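Local coordinates for protein cyclopenase asqI (Emericella nidulans, PDB 5YY3) that catalyses, as a zinc-dependent lyase, the ring contraction of 4'-methoxycyclopenin to 4'-methoxyviridicatin, with loss of methyl isocyanate, in aspoquinolone biosynthesis, at residues D441-V453 with E457-W469. Sequence-based numbering, arbitrary orientation.
Sequences DGHITTFLGPPAV and ESKAKLGHEPYEW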
loop_
_atom_site.group_PDB
_atom_site.type_symbol
_atom_site.label_atom_id
_atom_site.label_comp_id
_atom_site.label_asym_id
_atom_site.label_seq_id
_atom_site.Cartn_x
_atom_site.Cartn_y
_atom_site.Cartn_z
ATOM N N ASP A 441 -4.111 -33.578 -7.555
ATOM C CA ASP A 441 -5.171 -33.613 -6.547
ATOM C C ASP A 441 -4.912 -32.529 -5.494
ATOM O O ASP A 441 -3.787 -32.388 -5.006
ATOM C CB ASP A 441 -5.252 -34.979 -5.837
ATOM C CG ASP A 441 -5.771 -36.096 -6.727
ATOM O OD1 ASP A 441 -6.263 -35.820 -7.847
ATOM O OD2 ASP A 441 -5.701 -37.263 -6.280
ATOM N N GLY A 442 -5.951 -31.786 -5.123
ATOM C CA GLY A 442 -5.846 -30.806 -4.052
ATOM C C GLY A 442 -5.350 -29.450 -4.513
ATOM O O GLY A 442 -4.962 -28.627 -3.698
ATOM N N HIS A 443 -5.352 -29.208 -5.817
ATOM C CA HIS A 443 -5.008 -27.887 -6.345
ATOM C C HIS A 443 -6.142 -27.433 -7.243
ATOM O O HIS A 443 -6.276 -27.906 -8.380
ATOM C CB HIS A 443 -3.666 -27.896 -7.107
ATOM C CG HIS A 443 -2.499 -28.305 -6.255
ATOM N ND1 HIS A 443 -1.543 -27.410 -5.820
ATOM C CD2 HIS A 443 -2.162 -29.504 -5.722
ATOM C CE1 HIS A 443 -0.663 -28.043 -5.064
ATOM N NE2 HIS A 443 -1.015 -29.316 -4.987
ATOM N N ILE A 444 -6.968 -26.526 -6.723
ATOM C CA ILE A 444 -8.131 -26.061 -7.463
ATOM C C ILE A 444 -8.094 -24.539 -7.694
ATOM O O ILE A 444 -7.218 -23.825 -7.175
ATOM C CB ILE A 444 -9.428 -26.480 -6.746
ATOM C CG1 ILE A 444 -9.510 -25.871 -5.346
ATOM C CG2 ILE A 444 -9.507 -28.020 -6.651
ATOM C CD1 ILE A 444 -10.777 -26.292 -4.569
ATOM N N THR A 445 -9.044 -24.046 -8.481
ATOM C CA THR A 445 -8.880 -22.738 -9.106
ATOM C C THR A 445 -10.132 -21.839 -9.107
ATOM O O THR A 445 -11.237 -22.262 -9.452
ATOM C CB THR A 445 -8.411 -22.927 -10.551
ATOM O OG1 THR A 445 -7.312 -23.835 -10.549
ATOM C CG2 THR A 445 -7.967 -21.610 -11.161
ATOM N N THR A 446 -9.928 -20.590 -8.721
ATOM C CA THR A 446 -10.948 -19.567 -8.849
ATOM C C THR A 446 -10.492 -18.553 -9.885
ATOM O O THR A 446 -9.312 -18.512 -10.250
ATOM C CB THR A 446 -11.189 -18.857 -7.531
ATOM O OG1 THR A 446 -10.004 -18.138 -7.171
ATOM C CG2 THR A 446 -11.533 -19.873 -6.435
ATOM N N PHE A 447 -11.416 -17.731 -10.357
ATOM C CA PHE A 447 -11.061 -16.664 -11.276
ATOM C C PHE A 447 -11.877 -15.411 -10.977
ATOM O O PHE A 447 -12.985 -15.476 -10.431
ATOM C CB PHE A 447 -11.253 -17.103 -12.734
ATOM C CG PHE A 447 -12.596 -17.730 -13.026
ATOM C CD1 PHE A 447 -13.699 -16.939 -13.328
ATOM C CD2 PHE A 447 -12.747 -19.110 -13.037
ATOM C CE1 PHE A 447 -14.941 -17.518 -13.613
ATOM C CE2 PHE A 447 -13.978 -19.690 -13.325
ATOM C CZ PHE A 447 -15.078 -18.889 -13.606
ATOM N N LEU A 448 -11.299 -14.270 -11.318
ATOM C CA LEU A 448 -11.980 -12.996 -11.201
ATOM C C LEU A 448 -12.167 -12.465 -12.606
ATOM O O LEU A 448 -11.204 -12.128 -13.263
ATOM C CB LEU A 448 -11.181 -12.019 -10.327
ATOM C CG LEU A 448 -11.140 -12.513 -8.875
ATOM C CD1 LEU A 448 -9.838 -12.211 -8.168
ATOM C CD2 LEU A 448 -12.321 -11.966 -8.071
ATOM N N GLY A 449 -13.408 -12.447 -13.078
ATOM C CA GLY A 449 -13.725 -11.849 -14.357
ATOM C C GLY A 449 -14.360 -10.487 -14.149
ATOM O O GLY A 449 -14.479 -10.011 -13.020
ATOM N N PRO A 450 -14.782 -9.851 -15.243
ATOM C CA PRO A 450 -15.447 -8.550 -15.210
ATOM C C PRO A 450 -16.778 -8.581 -14.453
ATOM O O PRO A 450 -17.528 -9.556 -14.530
ATOM C CB PRO A 450 -15.677 -8.236 -16.694
ATOM C CG PRO A 450 -14.727 -9.131 -17.435
ATOM C CD PRO A 450 -14.632 -10.364 -16.612
ATOM N N PRO A 451 -17.067 -7.519 -13.703
ATOM C CA PRO A 451 -18.395 -7.452 -13.085
ATOM C C PRO A 451 -19.405 -7.076 -14.146
ATOM O O PRO A 451 -19.046 -6.436 -15.145
ATOM C CB PRO A 451 -18.254 -6.339 -12.042
ATOM C CG PRO A 451 -17.183 -5.429 -12.636
ATOM C CD PRO A 451 -16.221 -6.360 -13.373
ATOM N N ALA A 452 -20.645 -7.484 -13.940
ATOM C CA ALA A 452 -21.737 -7.044 -14.781
ATOM C C ALA A 452 -22.358 -5.784 -14.161
ATOM O O ALA A 452 -23.168 -5.868 -13.240
ATOM C CB ALA A 452 -22.764 -8.153 -14.938
ATOM N N VAL A 453 -21.958 -4.618 -14.667
ATOM C CA VAL A 453 -22.334 -3.331 -14.068
ATOM C C VAL A 453 -23.835 -3.083 -14.109
ATOM O O VAL A 453 -24.389 -2.468 -13.200
ATOM C CB VAL A 453 -21.621 -2.167 -14.767
ATOM C CG1 VAL A 453 -21.966 -0.857 -14.104
ATOM C CG2 VAL A 453 -20.131 -2.379 -14.731
ATOM N N GLU A 457 -23.018 -4.891 -10.009
ATOM C CA GLU A 457 -21.808 -5.499 -9.452
ATOM C C GLU A 457 -20.621 -4.547 -9.563
ATOM O O GLU A 457 -20.645 -3.599 -10.345
ATOM C CB GLU A 457 -21.493 -6.822 -10.156
ATOM C CG GLU A 457 -22.597 -7.855 -10.033
ATOM C CD GLU A 457 -22.233 -9.182 -10.674
ATOM O OE1 GLU A 457 -21.606 -9.191 -11.748
ATOM O OE2 GLU A 457 -22.582 -10.226 -10.102
ATOM N N SER A 458 -19.581 -4.787 -8.770
ATOM C CA SER A 458 -18.405 -3.924 -8.827
ATOM C C SER A 458 -17.114 -4.713 -8.716
ATOM O O SER A 458 -17.089 -5.782 -8.103
ATOM C CB SER A 458 -18.467 -2.861 -7.731
ATOM O OG SER A 458 -18.656 -3.455 -6.455
ATOM N N LYS A 459 -16.067 -4.180 -9.353
ATOM C CA LYS A 459 -14.677 -4.625 -9.211
ATOM C C LYS A 459 -14.361 -5.978 -9.865
ATOM O O LYS A 459 -13.319 -6.120 -10.494
ATOM C CB LYS A 459 -14.282 -4.650 -7.724
ATOM C CG LYS A 459 -14.206 -3.248 -7.086
ATOM C CD LYS A 459 -13.169 -3.203 -5.950
ATOM C CE LYS A 459 -13.055 -1.811 -5.324
ATOM N NZ LYS A 459 -14.368 -1.300 -4.788
ATOM N N ALA A 460 -15.247 -6.960 -9.715
ATOM C CA ALA A 460 -15.066 -8.277 -10.336
ATOM C C ALA A 460 -16.330 -9.131 -10.209
ATOM O O ALA A 460 -17.252 -8.791 -9.468
ATOM C CB ALA A 460 -13.878 -9.015 -9.713
ATOM N N LYS A 461 -16.365 -10.219 -10.972
ATOM C CA LYS A 461 -17.338 -11.287 -10.792
ATOM C C LYS A 461 -16.566 -12.564 -10.495
ATOM O O LYS A 461 -15.888 -13.083 -11.380
ATOM C CB LYS A 461 -18.210 -11.482 -12.037
ATOM C CG LYS A 461 -19.212 -12.639 -11.924
ATOM C CD LYS A 461 -20.280 -12.330 -10.870
ATOM C CE LYS A 461 -21.322 -13.429 -10.760
ATOM N NZ LYS A 461 -22.530 -12.979 -10.001
ATOM N N LEU A 462 -16.644 -13.053 -9.262
ATOM C CA LEU A 462 -15.896 -14.247 -8.876
ATOM C C LEU A 462 -16.516 -15.479 -9.534
ATOM O O LEU A 462 -17.710 -15.512 -9.840
ATOM C CB LEU A 462 -15.868 -14.406 -7.359
ATOM C CG LEU A 462 -15.091 -15.626 -6.831
ATOM C CD1 LEU A 462 -13.621 -15.542 -7.221
ATOM C CD2 LEU A 462 -15.228 -15.785 -5.320
ATOM N N GLY A 463 -15.692 -16.486 -9.768
ATOM C CA GLY A 463 -16.146 -17.764 -10.270
ATOM C C GLY A 463 -15.065 -18.778 -9.967
ATOM O O GLY A 463 -13.974 -18.424 -9.499
ATOM N N HIS A 464 -15.347 -20.048 -10.219
ATOM C CA HIS A 464 -14.310 -21.046 -10.034
ATOM C C HIS A 464 -14.407 -22.126 -11.100
ATOM O O HIS A 464 -15.493 -22.396 -11.625
ATOM C CB HIS A 464 -14.410 -21.661 -8.639
ATOM C CG HIS A 464 -15.662 -22.454 -8.431
ATOM N ND1 HIS A 464 -15.787 -23.763 -8.839
ATOM C CD2 HIS A 464 -16.853 -22.116 -7.879
ATOM C CE1 HIS A 464 -16.997 -24.202 -8.538
ATOM N NE2 HIS A 464 -17.662 -23.224 -7.950
ATOM N N GLU A 465 -13.271 -22.738 -11.423
ATOM C CA GLU A 465 -13.281 -23.895 -12.307
ATOM C C GLU A 465 -14.062 -24.994 -11.616
ATOM O O GLU A 465 -14.065 -25.061 -10.384
ATOM C CB GLU A 465 -11.860 -24.375 -12.646
ATOM C CG GLU A 465 -10.998 -23.359 -13.375
ATOM C CD GLU A 465 -11.630 -22.853 -14.658
ATOM O OE1 GLU A 465 -12.483 -23.570 -15.237
ATOM O OE2 GLU A 465 -11.270 -21.724 -15.080
ATOM N N PRO A 466 -14.728 -25.853 -12.406
ATOM C CA PRO A 466 -15.522 -26.956 -11.858
ATOM C C PRO A 466 -14.697 -27.845 -10.932
ATOM O O PRO A 466 -13.575 -28.227 -11.276
ATOM C CB PRO A 466 -15.968 -27.722 -13.105
ATOM C CG PRO A 466 -15.992 -26.670 -14.174
ATOM C CD PRO A 466 -14.832 -25.776 -13.873
ATOM N N TYR A 467 -15.241 -28.144 -9.754
ATOM C CA TYR A 467 -14.555 -29.017 -8.819
ATOM C C TYR A 467 -15.457 -30.172 -8.392
ATOM O O TYR A 467 -16.653 -30.210 -8.676
ATOM C CB TYR A 467 -14.053 -28.241 -7.586
ATOM C CG TYR A 467 -15.126 -27.815 -6.605
ATOM C CD1 TYR A 467 -15.574 -28.684 -5.613
ATOM C CD2 TYR A 467 -15.680 -26.533 -6.651
ATOM C CE1 TYR A 467 -16.564 -28.310 -4.714
ATOM C CE2 TYR A 467 -16.666 -26.134 -5.737
ATOM C CZ TYR A 467 -17.104 -27.033 -4.772
ATOM O OH TYR A 467 -18.087 -26.673 -3.863
ATOM N N GLU A 468 -14.852 -31.120 -7.707
ATOM C CA GLU A 468 -15.571 -32.239 -7.155
ATOM C C GLU A 468 -14.858 -32.615 -5.877
ATOM O O GLU A 468 -13.716 -32.237 -5.670
ATOM C CB GLU A 468 -15.591 -33.415 -8.129
ATOM C CG GLU A 468 -14.256 -34.156 -8.146
ATOM C CD GLU A 468 -14.192 -35.273 -9.158
ATOM O OE1 GLU A 468 -14.673 -35.086 -10.311
ATOM O OE2 GLU A 468 -13.660 -36.345 -8.775
ATOM N N TRP A 469 -15.520 -33.340 -5.001
ATOM C CA TRP A 469 -14.774 -33.978 -3.947
ATOM C C TRP A 469 -15.110 -35.457 -3.971
ATOM O O TRP A 469 -16.155 -35.878 -4.509
ATOM C CB TRP A 469 -15.065 -33.355 -2.580
ATOM C CG TRP A 469 -16.477 -33.482 -2.081
ATOM C CD1 TRP A 469 -17.559 -32.764 -2.495
ATOM C CD2 TRP A 469 -16.953 -34.371 -1.053
ATOM N NE1 TRP A 469 -18.683 -33.137 -1.780
ATOM C CE2 TRP A 469 -18.338 -34.122 -0.890
ATOM C CE3 TRP A 469 -16.340 -35.343 -0.249
ATOM C CZ2 TRP A 469 -19.130 -34.828 0.032
ATOM C CZ3 TRP A 469 -17.128 -36.039 0.678
ATOM C CH2 TRP A 469 -18.509 -35.777 0.805
HETATM O O HOH W 1 -12.013 -24.787 -8.838
#
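Phe447 and Gly463 face each other as a hydrogen-bonded pair of an antiparallel beta hairpin, strand 443-449 running at 157° to strand 461-464. Phe447 N donates to Gly463 O (2.8 Å), and Gly463 N returns a more bent bond to Phe447 O. Gly449 and Lys461 form the next hydrogen-bonded pair, while Glu465 N, just past the strand, still reaches Thr445 O (2.9 Å). There the strands part: a water accepts from Thr445 N and donates to Glu465 O.

On the face carrying Phe447, the ring packs against backbone. With CG placed between the backbone N and the carbonyl carbon (chi1 50°), the ring folds across the neighbouring strand and lays one face on Gly463, whose CA makes a CH-pi contact 3.9 Å from the ring centroid. Because Gly463 carries no side chain, the ring can lie this close. Bent at chi2, Glu465 brings OE2 obliquely to within 3.6 Å of Phe447 CD2.

The other face is apolar along Leu448: its CD2 touches Ala460 CB (3.7 Å) and Leu462 CD1 (3.9 Å).

The loop joining the strands holds a carboxylate network, and there the Pro451 ring packs on the backbone of Lys459 and Ala460. The extended Glu457 side chain accepts from Ala452 N through the anti lone pair of OE1 (2.9 Å), and its OE2 salt-bridges Lys461 NZ. Tyr541 also bonds OE1. Asp179 and Asp181 share the lysine, and three carboxylates would be expected to stabilise its protonated state.

The hairpin belongs to the hemocyanin-type Ig-like domain; in its mixed sheet, strand 636-644 pairs in parallel with 443-449, and Ile444 and Glu465 touch strand 422-431. Leu448 and Ala460 meet Tyr175 of helix 174-177, while Pro450 and Val453 pack on Gly159 of a second subunit.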